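Local coordinates for protein xylooligosaccharide oxidase (Myceliophthora thermophila, PDB 5L6G) that oxidises the C1 hydroxyl of xylooligosaccharides and related sugars to lactones with a bicovalently bound FAD, passing the electrons to oxygen to give hydrogen peroxide, at residues V234-I239 against Q312-M317; E268-V273 against L285-A290. All blocks are in the same frame, centred on the assembly; numbering follows the deposited sequence.

Contact 1 (V234-I239 against Q312-M317); sequences VTSYEI and QEHDWM. With NAG (2-acetamido-2-deoxy-beta-D-glucopyranose), chain E.
Val234, Thr235 and Ser236 run antiparallel to His314, Glu313 and Gln312, with the axes of the two short strand segments 4.6 Å apart and their directions at 152°. Val234 with His314 and Ser236 with Gln312 are hydrogen-bonded pairs, each closed by two backbone N-H...O bonds. Thr235 and Glu313 form the non-hydrogen-bonded pair between them, and here Thr235 CA makes a CA-H...O contact of 3.3 Å with Gln312 O.

On the face that carries Ser236 and His314, the hydroxyl OG of Ser236 meets NE2 of the imidazole in a hydrogen bond of 2.7 Å. OG approaches at the ring edge, close to the ring plane, and its chi1 of 62° puts it between the backbone N and the carbonyl carbon. ND1 is bonded in turn to Glu318, so both ring nitrogens have a partner, which should fix the rotation of the imidazole. Val234 divides its two methyls: CG2 packs 3.9 Å from His314 CB, while CG1 lies at the edge of the Trp316 indole, 3.9 Å from CE3.

Thr235 and Glu313 lie side by side on the other face, but their polar ends bond to Gly288 O and to Ala290 N. Asp315 then N-caps helix 316-322 through Glu318 N. The N-acetylglucosamine carried by Asn233 lies close by, with its C6 3.8 Å from Asp315 CB.

His314 lies on strand 308-314, at an edge of the eight-stranded sheet. The chemistry implies a histidine held between a serine and a carboxylate, and Glu318 would probably stabilise any positive charge on the ring.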
# COMPACT_ATOMS: atom_id res chain seq x y z
N VAL A 234 -22.55 -0.61 5.83
CA VAL A 234 -21.70 -1.59 5.16
C VAL A 234 -21.81 -2.91 5.93
O VAL A 234 -22.02 -2.92 7.15
CB VAL A 234 -20.24 -1.15 5.06
CG1 VAL A 234 -20.15 0.14 4.24
CG2 VAL A 234 -19.61 -0.97 6.44
N THR A 235 -21.69 -4.02 5.23
CA THR A 235 -21.92 -5.32 5.82
C THR A 235 -20.69 -6.18 5.62
O THR A 235 -20.31 -6.48 4.50
CB THR A 235 -23.15 -5.96 5.17
OG1 THR A 235 -24.27 -5.07 5.34
CG2 THR A 235 -23.45 -7.32 5.82
N SER A 236 -20.03 -6.54 6.71
CA SER A 236 -18.90 -7.45 6.62
C SER A 236 -19.43 -8.87 6.64
O SER A 236 -20.52 -9.13 7.14
CB SER A 236 -17.90 -7.22 7.75
OG SER A 236 -18.47 -7.46 9.02
N TYR A 237 -18.68 -9.79 6.06
CA TYR A 237 -19.09 -11.19 6.01
C TYR A 237 -17.90 -12.06 5.70
O TYR A 237 -16.87 -11.57 5.24
CB TYR A 237 -20.17 -11.39 4.93
CG TYR A 237 -19.71 -11.03 3.53
CD1 TYR A 237 -19.73 -9.71 3.09
CD2 TYR A 237 -19.24 -12.01 2.65
CE1 TYR A 237 -19.30 -9.37 1.82
CE2 TYR A 237 -18.80 -11.68 1.38
CZ TYR A 237 -18.84 -10.37 0.96
OH TYR A 237 -18.40 -10.02 -0.29
N GLU A 238 -18.08 -13.35 5.93
CA GLU A 238 -17.05 -14.32 5.66
C GLU A 238 -17.65 -15.54 4.97
O GLU A 238 -18.84 -15.85 5.14
CB GLU A 238 -16.39 -14.73 6.97
CG GLU A 238 -15.48 -13.66 7.51
CD GLU A 238 -15.18 -13.74 8.99
OE1 GLU A 238 -15.32 -14.82 9.60
OE2 GLU A 238 -14.75 -12.69 9.52
N ILE A 239 -16.83 -16.21 4.18
CA ILE A 239 -17.21 -17.49 3.59
C ILE A 239 -16.02 -18.39 3.77
O ILE A 239 -14.99 -18.20 3.12
CB ILE A 239 -17.54 -17.39 2.09
CG1 ILE A 239 -18.65 -16.36 1.83
CG2 ILE A 239 -17.92 -18.77 1.55
CD1 ILE A 239 -18.75 -15.90 0.39
N GLN A 312 -22.39 -9.20 9.49
CA GLN A 312 -22.53 -8.10 10.46
C GLN A 312 -22.74 -6.79 9.72
O GLN A 312 -21.90 -6.40 8.91
CB GLN A 312 -21.27 -7.98 11.31
CG GLN A 312 -21.05 -9.10 12.33
CD GLN A 312 -19.63 -9.10 12.87
OE1 GLN A 312 -18.99 -8.06 12.96
NE2 GLN A 312 -19.14 -10.28 13.23
N GLU A 313 -23.84 -6.11 10.00
CA GLU A 313 -24.09 -4.79 9.43
C GLU A 313 -23.46 -3.72 10.32
O GLU A 313 -23.56 -3.78 11.54
CB GLU A 313 -25.58 -4.52 9.35
CG GLU A 313 -26.39 -5.61 8.68
CD GLU A 313 -27.82 -5.20 8.45
OE1 GLU A 313 -28.04 -4.39 7.53
OE2 GLU A 313 -28.72 -5.67 9.20
N HIS A 314 -22.88 -2.71 9.69
CA HIS A 314 -22.14 -1.68 10.40
C HIS A 314 -22.50 -0.31 9.86
O HIS A 314 -22.93 -0.19 8.72
CB HIS A 314 -20.62 -1.86 10.15
CG HIS A 314 -20.10 -3.24 10.45
ND1 HIS A 314 -19.98 -3.74 11.73
CD2 HIS A 314 -19.66 -4.22 9.63
CE1 HIS A 314 -19.51 -4.97 11.68
NE2 HIS A 314 -19.28 -5.27 10.42
N ASP A 315 -22.28 0.74 10.65
CA ASP A 315 -22.14 2.07 10.04
C ASP A 315 -20.75 2.14 9.42
O ASP A 315 -19.98 1.18 9.52
CB ASP A 315 -22.43 3.22 11.03
CG ASP A 315 -21.34 3.43 12.08
OD1 ASP A 315 -20.22 2.93 11.97
OD2 ASP A 315 -21.62 4.16 13.04
N TRP A 316 -20.45 3.25 8.75
CA TRP A 316 -19.22 3.39 8.00
C TRP A 316 -17.95 3.17 8.85
O TRP A 316 -17.07 2.41 8.46
CB TRP A 316 -19.16 4.76 7.31
CG TRP A 316 -17.86 4.98 6.61
CD1 TRP A 316 -16.88 5.83 6.98
CD2 TRP A 316 -17.39 4.30 5.44
NE1 TRP A 316 -15.82 5.75 6.11
CE2 TRP A 316 -16.11 4.82 5.15
CE3 TRP A 316 -17.92 3.31 4.61
CZ2 TRP A 316 -15.35 4.38 4.06
CZ3 TRP A 316 -17.18 2.88 3.52
CH2 TRP A 316 -15.90 3.40 3.26
N MET A 317 -17.86 3.82 10.00
CA MET A 317 -16.63 3.74 10.80
C MET A 317 -16.52 2.38 11.47
O MET A 317 -15.42 1.87 11.67
CB MET A 317 -16.56 4.83 11.87
CG MET A 317 -16.21 6.22 11.35
SD MET A 317 -14.78 6.29 10.28
CE MET A 317 -13.40 5.68 11.25
C1 NAG E . -26.70 1.78 9.61
C2 NAG E . -26.65 1.05 10.96
C3 NAG E . -27.04 1.95 12.13
C4 NAG E . -26.24 3.25 12.10
C5 NAG E . -26.44 3.90 10.74
C6 NAG E . -25.63 5.19 10.59
C7 NAG E . -27.05 -1.36 11.23
C8 NAG E . -28.06 -2.48 11.14
N2 NAG E . -27.49 -0.14 10.92
O3 NAG E . -26.82 1.28 13.36
O4 NAG E . -26.62 4.14 13.13
O5 NAG E . -25.99 3.00 9.75
O6 NAG E . -25.57 5.56 9.22
O7 NAG E . -25.89 -1.61 11.57

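Contact 2 (E268-V273 against L285-A290); sequences EMNMRV and LYHGNA. With NAG (2-acetamido-2-deoxy-beta-D-glucopyranose), chain G; XYP (beta-D-xylopyranose), chain H.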
# COMPACT_ATOMS: atom_id res chain seq x y z
N GLU A 268 -20.69 -3.00 -5.56
CA GLU A 268 -20.83 -2.76 -4.11
C GLU A 268 -20.03 -3.75 -3.25
O GLU A 268 -19.83 -3.50 -2.06
CB GLU A 268 -22.30 -2.88 -3.68
CG GLU A 268 -23.23 -1.84 -4.28
CD GLU A 268 -23.74 -2.17 -5.67
OE1 GLU A 268 -23.40 -3.23 -6.27
OE2 GLU A 268 -24.51 -1.33 -6.17
N MET A 269 -19.60 -4.87 -3.84
CA MET A 269 -18.92 -5.93 -3.13
C MET A 269 -17.40 -5.78 -3.21
O MET A 269 -16.86 -5.53 -4.27
CB MET A 269 -19.31 -7.28 -3.72
CG MET A 269 -18.79 -8.49 -2.95
SD MET A 269 -19.45 -10.03 -3.59
CE MET A 269 -21.21 -9.87 -3.21
N ASN A 270 -16.74 -5.96 -2.07
CA ASN A 270 -15.30 -5.80 -1.95
C ASN A 270 -14.85 -6.98 -1.14
O ASN A 270 -15.39 -7.21 -0.05
CB ASN A 270 -14.95 -4.52 -1.19
CG ASN A 270 -15.43 -3.29 -1.90
OD1 ASN A 270 -14.66 -2.66 -2.62
ND2 ASN A 270 -16.72 -2.97 -1.74
N MET A 271 -13.92 -7.76 -1.67
CA MET A 271 -13.69 -9.10 -1.13
C MET A 271 -12.27 -9.59 -1.39
O MET A 271 -11.64 -9.15 -2.33
CB MET A 271 -14.68 -10.09 -1.71
CG MET A 271 -14.80 -11.40 -0.96
SD MET A 271 -16.26 -12.35 -1.42
CE MET A 271 -16.14 -12.34 -3.22
N ARG A 272 -11.81 -10.48 -0.53
CA ARG A 272 -10.52 -11.13 -0.65
C ARG A 272 -10.59 -12.54 -0.04
O ARG A 272 -11.46 -12.84 0.77
CB ARG A 272 -9.48 -10.34 0.10
CG ARG A 272 -9.62 -10.44 1.62
CD ARG A 272 -8.79 -9.35 2.30
NE ARG A 272 -8.83 -9.45 3.75
CZ ARG A 272 -8.26 -8.59 4.57
NH1 ARG A 272 -7.62 -7.53 4.10
NH2 ARG A 272 -8.36 -8.77 5.88
N VAL A 273 -9.66 -13.38 -0.45
CA VAL A 273 -9.37 -14.61 0.27
C VAL A 273 -8.27 -14.30 1.26
O VAL A 273 -7.27 -13.74 0.88
CB VAL A 273 -8.86 -15.71 -0.68
CG1 VAL A 273 -8.46 -16.95 0.10
CG2 VAL A 273 -9.92 -16.06 -1.72
N LEU A 285 -16.57 -6.84 2.43
CA LEU A 285 -17.33 -5.71 2.92
C LEU A 285 -18.25 -5.29 1.78
O LEU A 285 -17.80 -4.89 0.70
CB LEU A 285 -16.42 -4.56 3.35
CG LEU A 285 -17.13 -3.44 4.12
CD1 LEU A 285 -17.53 -3.95 5.50
CD2 LEU A 285 -16.30 -2.19 4.24
N TYR A 286 -19.55 -5.42 2.01
CA TYR A 286 -20.53 -5.08 1.02
C TYR A 286 -21.08 -3.71 1.35
O TYR A 286 -21.52 -3.47 2.47
CB TYR A 286 -21.63 -6.13 1.04
CG TYR A 286 -22.66 -5.92 -0.03
CD1 TYR A 286 -22.41 -6.30 -1.34
CD2 TYR A 286 -23.89 -5.34 0.28
CE1 TYR A 286 -23.35 -6.10 -2.33
CE2 TYR A 286 -24.84 -5.13 -0.71
CZ TYR A 286 -24.57 -5.52 -2.00
OH TYR A 286 -25.50 -5.33 -2.97
N HIS A 287 -21.04 -2.80 0.38
CA HIS A 287 -21.54 -1.45 0.59
C HIS A 287 -23.06 -1.41 0.41
O HIS A 287 -23.58 -0.99 -0.62
CB HIS A 287 -20.85 -0.47 -0.34
CG HIS A 287 -19.40 -0.28 -0.03
ND1 HIS A 287 -18.81 0.95 -0.05
CD2 HIS A 287 -18.44 -1.16 0.35
CE1 HIS A 287 -17.53 0.83 0.27
NE2 HIS A 287 -17.28 -0.44 0.51
N GLY A 288 -23.73 -1.86 1.45
CA GLY A 288 -25.18 -2.01 1.47
C GLY A 288 -25.53 -2.83 2.71
O GLY A 288 -24.64 -3.21 3.48
N ASN A 289 -26.81 -3.09 2.90
CA ASN A 289 -27.27 -3.78 4.11
C ASN A 289 -27.20 -5.29 3.92
O ASN A 289 -26.81 -5.76 2.85
CB ASN A 289 -28.68 -3.30 4.48
CG ASN A 289 -29.68 -3.49 3.37
OD1 ASN A 289 -29.60 -4.44 2.60
ND2 ASN A 289 -30.66 -2.57 3.28
N ALA A 290 -27.57 -6.04 4.95
CA ALA A 290 -27.35 -7.49 4.96
C ALA A 290 -28.23 -8.21 3.95
O ALA A 290 -27.79 -9.17 3.32
CB ALA A 290 -27.56 -8.06 6.35
C1 NAG G . -31.68 -2.64 2.25
C2 NAG G . -32.99 -2.06 2.83
C3 NAG G . -34.06 -1.86 1.76
C4 NAG G . -33.50 -1.14 0.55
C5 NAG G . -32.21 -1.81 0.07
C6 NAG G . -31.56 -1.02 -1.06
C7 NAG G . -33.47 -2.49 5.19
C8 NAG G . -33.97 -3.45 6.24
N2 NAG G . -33.46 -2.90 3.92
O3 NAG G . -35.08 -1.04 2.28
O4 NAG G . -34.48 -1.16 -0.47
O5 NAG G . -31.28 -1.88 1.13
O6 NAG G . -30.71 -1.87 -1.80
O7 NAG G . -33.09 -1.37 5.54
O1 XYP H . -3.47 -6.01 2.93
C1 XYP H . -3.30 -5.71 4.32
C2 XYP H . -4.45 -6.33 5.11
C3 XYP H . -4.21 -6.22 6.61
C4 XYP H . -2.84 -6.78 6.97
C5 XYP H . -1.75 -6.13 6.11
O2 XYP H . -5.65 -5.64 4.76
O3 XYP H . -5.28 -6.86 7.34
O4 XYP H . -2.54 -6.50 8.34
O5 XYP H . -2.04 -6.22 4.72
O HOH W 1 -24.78 -5.49 -5.41
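His287 and Glu268 share a nearly straight backbone bond, from His287 N to Glu268 O, 2.8 Å long with 175° at the hydrogen. Two residues further along, past the non-hydrogen-bonded pair Met269 with Tyr286, Leu285 N gives an equally short bond of 2.8 Å to Asn270 O. The return bond from Asn270 N to Leu285 O is weak, and the side chain supplements it: ND2 of Asn270 reaches the same carbonyl oxygen at 3.3 Å, nearly along the C=O axis and with the acceptor close to the amide plane. Leu285 O thus takes two N-H groups from one residue.

ND2 is also bonded to Ser175 OG, and it lies 3.3 Å from CD2 of His287; the two side chains cross at about a right angle, and amide and ring planes are 39° apart. The ring is itself tied by NE2 to Phe171 O. An alanine at Asn270 would probably cost Leu285 O its side-chain bond, leave Ser175 OG without this mate, and open a gap beside the His287 ring.

Further out, CB of Glu268 makes an off-centre CH-pi contact with the Tyr286 ring, 4.1 Å from its centroid and 30° off the ring normal. Tyr286 shares its face of the sheet with Met269, whose CB is 4.0 Å from Tyr286 CD1. A water donates to Glu268 OE1 at 2.8 Å and also lies very close to Tyr286 OH, probably linking the two. Beyond the inverse gamma turn centred on His287, Asn289 ND2 bears an N-acetylglucosamine.

Chemically, side-chain amide and water bonds supplement the backbone pairing where the hairpin strands end, while further along the same strand Arg272 NH1 donates to O2 of the bound xylose at 2.8 Å.

Both contacts belong to one antiparallel sheet and their centres lie about 7 Å apart. Strands 308-314, 234-240, 280-286 and 269-275 are consecutive neighbours in it, so contact 1 joins the first two and contact 2 the last two. The middle seam ties them together, through Thr235 O with Tyr286 N and Thr235 OG1 with Gly288 O. Along the chain the order is 234-239, 268-273, 285-290, 312-317, with contact 2 falling between the halves of contact 1. Helix 290-304 packs against Thr235, Met269 and Tyr286. This part of the sheet spans from glycosylated loops at Asn233 and Asn289 to Arg272, which binds the substrate; the side chain of Arg272 is about 10 Å from that of Ser236.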